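Local coordinates for four helix bundle protein (Bacteroides thetaiotaomicron VPI-5482, PDB 2RLD) that is of unknown function but belongs to the 23S rRNA-intervening sequence protein family, folds as a four-helix bundle and binds calcium ions, at the interface of chains A and B. Residues are numbered along the deposited sequence; one frame, centred on the assembly and turned at random. Chains: chain A/B, Uncharacterized protein.

Contacts 1 and 2 are neighbouring parts of one interface, with the centres of their C-alpha atoms about 6 Å apart. A:Tyr81, A:Leu85 and B:Leu16 belong to both. On chain A the two contacts draw on the end of helix 62-88, with A:Thr89 just beyond it in contact 1; on chain B both use helix 7-32, and contact 2 also takes in helix 38-57. A salt bridge and aliphatic packing in contact 1 continue into an aromatic ring docked on backbone in contact 2. The interface is not an exact two-fold, so different surfaces of identical chains meet, which would suit the five-copy deposited assembly, although the structure alone does not show its biological relevance.

Contact 1: the interface of chains A and B. Residues chain A 81, 84-85, 88-89; chain B 16-17, 20.
A:Arg88 and B:Glu17 form the charged part of the contact, a side-on, two-nitrogen salt bridge. A:Arg88 NE donates to B:Glu17 OE2 at 2.8 Å. A:Arg88 NH2 donates to B:Glu17 OE1 at 2.6 Å. Both carboxylate oxygens use their syn lone pairs, and the two flat groups lie 28° apart, close to coplanar. OE2 lies near the guanidinium plane at its edge, while OE1 is tilted further from it. With its two oxygens held separately, the carboxylate is restrained from rotating. The arginine chain leaves with CG anti to the backbone N (chi1 162°) and bends at chi2, which brings NE and NH2 to face B:Glu17.

Apolar packing adjoins the bridge. B:Leu16 straddles several partners: its CD1 presses on A:Leu85 CD2 at 3.3 Å, a close fit for two methyl groups, and also meets A:Tyr81 CZ at 3.9 Å. Its other branch, CD2, rests against the aliphatic stem of A:Arg88. One turn along, B:Val20 CG2 touches A:Leu85 CD2 at 3.8 Å and reaches the methyl CG2 of A:Thr89 at 3.9 Å.

Within chain A, the hydroxyl OG1 of A:Thr89 donates to the carbonyl O of A:Leu85 at 2.8 Å, leaving its methyl to meet B:Val20.

The site joins the C-terminal end of chain A helix 62-88, and the residue just after it, to chain B helix 7-32.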
loop_
_atom_site.group_PDB
_atom_site.type_symbol
_atom_site.label_atom_id
_atom_site.label_comp_id
_atom_site.label_asym_id
_atom_site.label_seq_id
_atom_site.Cartn_x
_atom_site.Cartn_y
_atom_site.Cartn_z
ATOM N N TYR A 81 12.423 11.856 10.033
ATOM C CA TYR A 81 13.094 12.393 8.802
ATOM C C TYR A 81 12.315 13.523 8.206
ATOM O O TYR A 81 12.904 14.531 7.835
ATOM C CB TYR A 81 13.371 11.378 7.665
ATOM C CG TYR A 81 14.537 11.822 6.768
ATOM C CD1 TYR A 81 15.778 12.083 7.329
ATOM C CD2 TYR A 81 14.416 11.963 5.367
ATOM C CE1 TYR A 81 16.838 12.486 6.575
ATOM C CE2 TYR A 81 15.481 12.376 4.612
ATOM C CZ TYR A 81 16.696 12.633 5.222
ATOM O OH TYR A 81 17.778 13.023 4.463
ATOM N N GLU A 84 13.049 16.508 10.199
ATOM C CA GLU A 84 14.349 17.037 9.819
ATOM C C GLU A 84 14.259 17.927 8.557
ATOM O O GLU A 84 14.850 19.010 8.484
ATOM C CB GLU A 84 15.311 15.902 9.496
ATOM C CG GLU A 84 15.979 15.219 10.637
ATOM C CD GLU A 84 17.161 14.373 10.140
ATOM O OE1 GLU A 84 18.127 14.981 9.643
ATOM O OE2 GLU A 84 17.089 13.133 10.191
ATOM N N LEU A 85 13.556 17.430 7.545
ATOM C CA LEU A 85 13.367 18.190 6.308
ATOM C C LEU A 85 12.615 19.506 6.564
ATOM O O LEU A 85 12.997 20.534 6.023
ATOM C CB LEU A 85 12.645 17.323 5.297
ATOM C CG LEU A 85 13.535 16.261 4.642
ATOM C CD1 LEU A 85 12.752 15.285 3.742
ATOM C CD2 LEU A 85 14.659 16.925 3.827
ATOM N N ARG A 88 14.965 21.969 8.284
ATOM C CA ARG A 88 15.966 22.348 7.300
ATOM C C ARG A 88 15.431 23.355 6.283
ATOM O O ARG A 88 16.143 24.291 5.897
ATOM C CB ARG A 88 16.532 21.096 6.611
ATOM C CG ARG A 88 17.241 21.329 5.332
ATOM C CD ARG A 88 18.508 22.135 5.546
ATOM N NE ARG A 88 19.234 22.347 4.296
ATOM C CZ ARG A 88 18.823 23.138 3.306
ATOM N NH1 ARG A 88 17.702 23.838 3.403
ATOM N NH2 ARG A 88 19.544 23.244 2.210
ATOM N N THR A 89 14.169 23.178 5.885
ATOM C CA THR A 89 13.526 24.077 4.945
ATOM C C THR A 89 12.752 25.252 5.590
ATOM O O THR A 89 12.094 26.033 4.882
ATOM C CB THR A 89 12.578 23.282 4.053
ATOM O OG1 THR A 89 11.585 22.621 4.850
ATOM C CG2 THR A 89 13.374 22.260 3.226
ATOM N N LEU B 16 20.284 14.502 3.025
ATOM C CA LEU B 16 19.315 15.521 3.420
ATOM C C LEU B 16 19.193 16.619 2.364
ATOM O O LEU B 16 18.106 17.008 1.985
ATOM C CB LEU B 16 19.682 16.115 4.792
ATOM C CG LEU B 16 18.675 17.158 5.315
ATOM C CD1 LEU B 16 17.372 16.464 5.729
ATOM C CD2 LEU B 16 19.173 18.031 6.491
ATOM N N GLU B 17 20.316 17.126 1.877
ATOM C CA GLU B 17 20.289 18.129 0.804
ATOM C C GLU B 17 19.597 17.594 -0.447
ATOM O O GLU B 17 18.807 18.297 -1.102
ATOM C CB GLU B 17 21.712 18.607 0.492
ATOM C CG GLU B 17 22.357 19.385 1.634
ATOM C CD GLU B 17 21.514 20.567 2.097
ATOM O OE1 GLU B 17 21.071 21.381 1.250
ATOM O OE2 GLU B 17 21.291 20.668 3.316
ATOM N N VAL B 20 15.860 17.587 -0.052
ATOM C CA VAL B 20 15.297 18.901 -0.316
ATOM C C VAL B 20 15.231 19.145 -1.820
ATOM O O VAL B 20 14.208 19.611 -2.321
ATOM C CB VAL B 20 16.123 20.022 0.375
ATOM C CG1 VAL B 20 15.674 21.422 -0.092
ATOM C CG2 VAL B 20 16.063 19.831 1.908
#

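Contact 2: the interface of chains A and B. Residues chain A 81, 85; chain B 15-16, 19, 47, 50-51.
A:Tyr81 lays its phenol against the backbone of B:Gly50 and B:Ala51, and the residue loses 75 Å² of surface to chain B here. From CB, the side chain runs with CG anti to the backbone N (chi1 -155°), carrying the ring away from its own helix towards chain B helix 38-57; chi2 of 56° then turns one face onto that helix.

A:Tyr81 CG, at the root of the ring, sits 4.0 Å from B:Ala51 CA. Along one rim, CD1 and CE1 pass near the carbonyl O of B:Gly50. On the other side of the ring, CD2 and CE2 lie beneath the amide N of B:Ala51, which sits over the ring face 3.7 Å from A:Tyr81 CD2, and near the carbonyl O of B:Thr47. CE2 also points towards the methyl of B:Ala19, beyond the rim. Further out, A:Tyr81 CZ rests 3.6 Å from B:Gly50 CA. The carbonyl carbon C of B:Gly50 lies over the same face as the B:Ala51 amide, 3.8 Å from the centroid of the A:Tyr81 ring and displaced towards the rim. Because B:Gly50 has no side chain, the ring can settle directly on the main chain. B:Leu16 CD1 lies on the opposite side of the ring plane, so the phenol is held between chain B helices 7-32 and 38-57.

Beside the ring, A:Leu85 spreads both branches over B:Ala19 CB, with CD2 at 3.6 Å and CD1 a little further away, extending the apolar packing along chain B helix 7-32.

At its tip, the phenol is linked to B:Ser15 through a water that lies in the ring plane at its edge: A:Tyr81 OH is 2.8 Å from the oxygen of water 1, and that oxygen is 2.9 Å from the hydroxyl OG of B:Ser15.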
loop_
_atom_site.group_PDB
_atom_site.type_symbol
_atom_site.label_atom_id
_atom_site.label_comp_id
_atom_site.label_asym_id
_atom_site.label_seq_id
_atom_site.Cartn_x
_atom_site.Cartn_y
_atom_site.Cartn_z
ATOM N N TYR A 81 12.423 11.856 10.033
ATOM C CA TYR A 81 13.094 12.393 8.802
ATOM C C TYR A 81 12.315 13.523 8.206
ATOM O O TYR A 81 12.904 14.531 7.835
ATOM C CB TYR A 81 13.371 11.378 7.665
ATOM C CG TYR A 81 14.537 11.822 6.768
ATOM C CD1 TYR A 81 15.778 12.083 7.329
ATOM C CD2 TYR A 81 14.416 11.963 5.367
ATOM C CE1 TYR A 81 16.838 12.486 6.575
ATOM C CE2 TYR A 81 15.481 12.376 4.612
ATOM C CZ TYR A 81 16.696 12.633 5.222
ATOM O OH TYR A 81 17.778 13.023 4.463
ATOM N N LEU A 85 13.556 17.430 7.545
ATOM C CA LEU A 85 13.367 18.190 6.308
ATOM C C LEU A 85 12.615 19.506 6.564
ATOM O O LEU A 85 12.997 20.534 6.023
ATOM C CB LEU A 85 12.645 17.323 5.297
ATOM C CG LEU A 85 13.535 16.261 4.642
ATOM C CD1 LEU A 85 12.752 15.285 3.742
ATOM C CD2 LEU A 85 14.659 16.925 3.827
ATOM N N SER B 15 22.499 13.360 1.749
ATOM C CA SER B 15 21.177 12.748 1.542
ATOM C C SER B 15 20.064 13.706 1.971
ATOM O O SER B 15 19.039 13.759 1.325
ATOM C CB SER B 15 21.092 11.359 2.185
ATOM O OG SER B 15 21.086 11.417 3.594
ATOM N N LEU B 16 20.284 14.502 3.025
ATOM C CA LEU B 16 19.315 15.521 3.420
ATOM C C LEU B 16 19.193 16.619 2.364
ATOM O O LEU B 16 18.106 17.008 1.985
ATOM C CB LEU B 16 19.682 16.115 4.792
ATOM C CG LEU B 16 18.675 17.158 5.315
ATOM C CD1 LEU B 16 17.372 16.464 5.729
ATOM C CD2 LEU B 16 19.173 18.031 6.491
ATOM N N ALA B 19 17.363 15.201 -0.549
ATOM C CA ALA B 19 15.922 15.154 -0.236
ATOM C C ALA B 19 15.243 16.485 -0.477
ATOM O O ALA B 19 14.161 16.547 -1.046
ATOM C CB ALA B 19 15.664 14.650 1.245
ATOM N N THR B 47 13.484 10.790 -1.345
ATOM C CA THR B 47 13.513 11.075 0.072
ATOM C C THR B 47 13.753 9.823 0.902
ATOM O O THR B 47 14.238 9.922 2.020
ATOM C CB THR B 47 12.246 11.766 0.512
ATOM O OG1 THR B 47 11.130 10.871 0.356
ATOM C CG2 THR B 47 12.057 13.101 -0.313
ATOM N N GLY B 50 17.662 9.170 2.258
ATOM C CA GLY B 50 17.988 9.699 3.582
ATOM C C GLY B 50 17.285 9.033 4.757
ATOM O O GLY B 50 17.886 8.825 5.801
ATOM N N ALA B 51 15.996 8.723 4.601
ATOM C CA ALA B 51 15.243 8.010 5.632
ATOM C C ALA B 51 15.926 6.710 6.031
ATOM O O ALA B 51 16.014 6.397 7.206
ATOM C CB ALA B 51 13.800 7.732 5.156
HETATM O O HOH W 1 20.105 12.830 5.933
#